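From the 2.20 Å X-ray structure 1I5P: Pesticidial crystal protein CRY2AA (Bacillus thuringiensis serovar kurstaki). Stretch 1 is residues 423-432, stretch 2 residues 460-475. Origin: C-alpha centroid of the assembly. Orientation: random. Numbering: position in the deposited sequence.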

# COMPACT_ATOMS: atom_id res chain seq x y z
N ILE A 423 10.93 -3.32 2.33
CA ILE A 423 10.41 -4.64 2.60
C ILE A 423 10.23 -4.65 4.11
O ILE A 423 11.19 -4.87 4.86
N ARG A 424 9.02 -4.36 4.57
CA ARG A 424 8.72 -4.31 5.99
C ARG A 424 8.33 -5.66 6.58
O ARG A 424 8.16 -5.79 7.79
N ASN A 425 8.17 -6.66 5.73
CA ASN A 425 7.85 -8.00 6.22
C ASN A 425 8.18 -9.04 5.17
O ASN A 425 8.27 -8.74 3.98
N ILE A 426 8.41 -10.26 5.63
CA ILE A 426 8.71 -11.38 4.74
C ILE A 426 7.82 -12.54 5.16
O ILE A 426 7.53 -12.72 6.34
N SER A 427 7.37 -13.30 4.18
CA SER A 427 6.53 -14.45 4.46
C SER A 427 6.92 -15.50 3.44
O SER A 427 8.00 -15.45 2.87
N GLY A 428 6.03 -16.45 3.20
CA GLY A 428 6.33 -17.49 2.24
C GLY A 428 5.30 -18.59 2.27
O GLY A 428 4.42 -18.61 3.13
N VAL A 429 5.40 -19.50 1.31
CA VAL A 429 4.48 -20.62 1.22
C VAL A 429 5.23 -21.89 0.85
O VAL A 429 6.31 -21.83 0.26
N PRO A 430 4.69 -23.06 1.22
CA PRO A 430 5.35 -24.32 0.88
C PRO A 430 4.94 -24.66 -0.55
O PRO A 430 4.11 -23.97 -1.14
N LEU A 431 5.50 -25.73 -1.11
CA LEU A 431 5.15 -26.12 -2.48
C LEU A 431 3.64 -26.26 -2.63
O LEU A 431 3.06 -25.80 -3.62
N VAL A 432 3.00 -26.87 -1.65
CA VAL A 432 1.56 -27.06 -1.69
C VAL A 432 0.93 -26.70 -0.35
O VAL A 432 1.29 -27.26 0.69
N ALA A 460 10.29 -30.94 1.95
CA ALA A 460 9.45 -29.92 1.34
C ALA A 460 10.21 -28.72 0.77
O ALA A 460 11.43 -28.77 0.55
N ARG A 461 9.48 -27.63 0.54
CA ARG A 461 10.06 -26.42 -0.01
C ARG A 461 9.44 -25.18 0.61
O ARG A 461 8.29 -25.19 1.06
N ALA A 462 10.21 -24.10 0.63
CA ALA A 462 9.75 -22.82 1.16
C ALA A 462 9.99 -21.77 0.08
O ALA A 462 11.12 -21.58 -0.36
N TYR A 463 8.92 -21.11 -0.34
CA TYR A 463 9.01 -20.05 -1.35
C TYR A 463 8.58 -18.76 -0.67
O TYR A 463 7.41 -18.58 -0.33
N LEU A 464 9.54 -17.86 -0.47
CA LEU A 464 9.30 -16.61 0.23
C LEU A 464 8.57 -15.52 -0.54
O LEU A 464 8.62 -15.46 -1.78
N VAL A 465 7.91 -14.66 0.22
CA VAL A 465 7.15 -13.54 -0.29
C VAL A 465 7.64 -12.28 0.41
O VAL A 465 7.71 -12.23 1.64
N SER A 466 8.01 -11.26 -0.37
CA SER A 466 8.46 -10.01 0.24
C SER A 466 7.27 -9.05 0.29
O SER A 466 6.49 -8.95 -0.66
N VAL A 467 7.12 -8.38 1.43
CA VAL A 467 6.03 -7.43 1.66
C VAL A 467 6.60 -6.02 1.63
O VAL A 467 7.37 -5.63 2.52
N HIS A 468 6.21 -5.26 0.62
CA HIS A 468 6.70 -3.90 0.43
C HIS A 468 5.69 -2.85 0.88
O HIS A 468 4.50 -2.92 0.55
N ASN A 469 6.17 -1.87 1.64
CA ASN A 469 5.31 -0.81 2.12
C ASN A 469 6.12 0.47 2.26
O ASN A 469 7.33 0.43 2.48
N ARG A 470 5.44 1.61 2.13
CA ARG A 470 6.09 2.90 2.25
C ARG A 470 6.50 3.23 3.68
O ARG A 470 7.40 4.05 3.90
N LYS A 471 5.82 2.61 4.65
CA LYS A 471 6.09 2.85 6.06
C LYS A 471 7.56 3.11 6.34
O LYS A 471 8.42 2.30 5.99
N ASN A 472 7.86 4.23 6.98
CA ASN A 472 9.25 4.57 7.26
C ASN A 472 9.42 5.40 8.54
O ASN A 472 10.50 5.42 9.13
N ASN A 473 8.35 6.08 8.97
CA ASN A 473 8.43 6.91 10.17
C ASN A 473 8.36 6.09 11.45
O ASN A 473 7.43 6.23 12.25
N ILE A 474 9.36 5.25 11.64
CA ILE A 474 9.46 4.40 12.81
C ILE A 474 10.58 4.95 13.67
O ILE A 474 11.75 4.94 13.28
N TYR A 475 10.23 5.45 14.85
CA TYR A 475 11.21 6.01 15.76
C TYR A 475 12.20 4.95 16.21
O TYR A 475 13.41 5.14 16.14

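The two stretches meet as neighbouring antiparallel β-strands, joined mainly through their backbones, while their side chains alternate between the two faces of the sheet and one arginine reaches along the partner chain. Paired hydrogen bonds set the frame: S427 N to V465 O and V465 N to S427 O are both 2.8 Å, as are V429 N to Y463 O and Y463 N to V429 O. With the backbones so close, side chains pack beside their cross-strand neighbours rather than pointing at the opposite strand.

One face carries N425, S427 and V429 from the first strand and V467, V465 and Y463 from the second. V467 and V465, both t, suit a strand because their β-branched side chains favour extended backbones. N425 (t) lies beside V467, CB to CB at 3.7 Å; its OD1 accepts a weak hydrogen bond from I426 N (2.9 Å), and its amide is also bonded elsewhere in the structure. S427 (t) sits beside V465, with S427 CB 4.4 Å from V465 CB. Y463 (m) is the broad element here: V429 CG2 (m) comes within 4.4 Å of Y463 CB, and L431 CD1, beyond the regular pairing, lies 3.9 Å from Y463 CE1. The tyrosine hydroxyl finds its hydrogen bond elsewhere in the structure.

The other face holds I423, I426, G428, L464, S466 and H468. I423 (m, t) lays CG1 over the face of the H468 ring, 3.9 Å from the ring centroid, a CH-π contact. H468 (m) is also tied to S466 (p) by a hydrogen bond of 2.7 Å between S466 OG and H468 NE2. Further along, I426 CG2 approaches L464 CB at 4.4 Å. At G428 the strands draw in until its CA is 3.7 Å from L464 CA; a β-carbon here would clash with Y463 O and L464 CD2, so glycine fits this narrow point.

Between I423 and N425 the register slips by one residue, a β-bulge, and the CA-to-CB bond of R424 points sideways. Its long side chain (m, m, t) nevertheless brings the guanidinium to the second stretch, where K471 O accepts hydrogen bonds from R424 NE (2.8 Å) and R424 NH2 (3.0 Å). N472 OD1 also lies near the guanidinium plane, 3.0 Å from R424 NH2, while I474 CD1 covers one face, 4.1 Å from R424 NH1. Arginine suits this place because its edge can meet polar atoms while its flat face packs against a hydrocarbon.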

# COMPACT_ATOMS: atom_id res chain seq x y z
CB ILE A 423 11.40 -5.74 2.17
CG1 ILE A 423 11.51 -5.77 0.64
CG2 ILE A 423 10.93 -7.09 2.70
CD1 ILE A 423 12.55 -6.74 0.12
CB ARG A 424 7.63 -3.28 6.28
CG ARG A 424 8.08 -1.85 6.04
CD ARG A 424 9.29 -1.48 6.89
NE ARG A 424 9.74 -0.12 6.63
CZ ARG A 424 10.87 0.40 7.09
NH1 ARG A 424 11.68 -0.32 7.86
NH2 ARG A 424 11.20 1.65 6.77
CB ASN A 425 6.36 -8.11 6.60
CG ASN A 425 6.09 -9.30 7.52
OD1 ASN A 425 7.01 -9.87 8.10
ND2 ASN A 425 4.83 -9.67 7.67
CB ILE A 426 10.19 -11.81 4.85
CG1 ILE A 426 11.10 -10.70 4.30
CG2 ILE A 426 10.42 -13.10 4.07
CD1 ILE A 426 12.58 -10.94 4.52
CB SER A 427 5.06 -14.08 4.33
OG SER A 427 4.23 -15.11 4.84
CB VAL A 429 3.37 -20.38 0.17
CG1 VAL A 429 2.54 -19.17 0.55
CG2 VAL A 429 3.98 -20.19 -1.21
CB PRO A 430 4.76 -25.29 1.89
CG PRO A 430 3.35 -24.80 1.98
CD PRO A 430 3.56 -23.30 2.14
CB LEU A 431 5.84 -27.43 -2.86
CG LEU A 431 5.55 -27.94 -4.29
CD1 LEU A 431 6.04 -26.91 -5.30
CD2 LEU A 431 6.24 -29.28 -4.51
CB VAL A 432 1.18 -28.53 -2.02
CG1 VAL A 432 -0.33 -28.66 -2.14
CG2 VAL A 432 1.86 -28.98 -3.30
CB ALA A 460 8.41 -29.44 2.34
CB ARG A 461 9.85 -26.39 -1.52
CG ARG A 461 10.62 -27.45 -2.30
CD ARG A 461 12.09 -27.09 -2.41
NE ARG A 461 12.82 -27.98 -3.30
CZ ARG A 461 13.21 -29.21 -2.98
NH1 ARG A 461 12.95 -29.71 -1.78
NH2 ARG A 461 13.87 -29.94 -3.87
CB ALA A 462 10.51 -22.46 2.42
CB TYR A 463 8.12 -20.39 -2.54
CG TYR A 463 8.52 -21.68 -3.21
CD1 TYR A 463 7.76 -22.85 -3.05
CD2 TYR A 463 9.67 -21.76 -3.99
CE1 TYR A 463 8.15 -24.05 -3.65
CE2 TYR A 463 10.08 -22.95 -4.58
CZ TYR A 463 9.31 -24.09 -4.41
OH TYR A 463 9.73 -25.26 -5.02
CB LEU A 464 10.62 -16.06 0.76
CG LEU A 464 11.45 -17.10 1.53
CD1 LEU A 464 12.68 -16.44 2.12
CD2 LEU A 464 10.60 -17.74 2.62
CB VAL A 465 5.64 -13.73 0.03
CG1 VAL A 465 4.85 -12.46 -0.30
CG2 VAL A 465 5.10 -14.94 -0.73
CB SER A 466 9.63 -9.41 -0.55
OG SER A 466 9.33 -9.25 -1.93
CB VAL A 467 5.37 -7.67 3.03
CG1 VAL A 467 4.09 -6.86 3.14
CG2 VAL A 467 5.07 -9.16 3.22
CB HIS A 468 7.05 -3.69 -1.04
CG HIS A 468 7.97 -4.74 -1.59
ND1 HIS A 468 9.25 -4.47 -2.01
CD2 HIS A 468 7.78 -6.06 -1.80
CE1 HIS A 468 9.82 -5.58 -2.44
NE2 HIS A 468 8.94 -6.56 -2.32
CB ASN A 469 4.70 -1.23 3.47
CG ASN A 469 3.50 -0.38 3.85
OD1 ASN A 469 3.65 0.76 4.29
ND2 ASN A 469 2.31 -0.93 3.68
CB ARG A 470 5.17 4.00 1.74
CG ARG A 470 5.02 4.05 0.23
CD ARG A 470 4.30 5.33 -0.18
NE ARG A 470 4.63 5.72 -1.55
CZ ARG A 470 3.92 5.38 -2.62
NH1 ARG A 470 2.83 4.64 -2.50
NH2 ARG A 470 4.31 5.80 -3.82
CB LYS A 471 5.62 1.66 6.90
CG LYS A 471 5.75 1.88 8.39
CD LYS A 471 4.95 3.11 8.82
CE LYS A 471 4.93 3.25 10.33
NZ LYS A 471 4.01 4.33 10.77
CB ASN A 472 9.82 5.32 6.05
CG ASN A 472 11.34 5.41 6.07
OD1 ASN A 472 12.03 4.56 6.63
ND2 ASN A 472 11.88 6.45 5.44
CB ASN A 473 7.34 7.99 10.16
CG ASN A 473 5.94 7.42 10.27
OD1 ASN A 473 5.61 6.41 9.65
ND2 ASN A 473 5.10 8.08 11.07
CB ILE A 474 9.80 2.95 12.43
CG1 ILE A 474 8.77 2.41 11.43
CG2 ILE A 474 9.84 2.08 13.69
CD1 ILE A 474 9.19 1.12 10.74
CB TYR A 475 10.51 6.61 16.99
CG TYR A 475 11.49 7.12 18.02
CD1 TYR A 475 12.42 8.10 17.70
CD2 TYR A 475 11.49 6.60 19.32
CE1 TYR A 475 13.34 8.55 18.64
CE2 TYR A 475 12.40 7.05 20.27
CZ TYR A 475 13.32 8.02 19.92
OH TYR A 475 14.23 8.47 20.86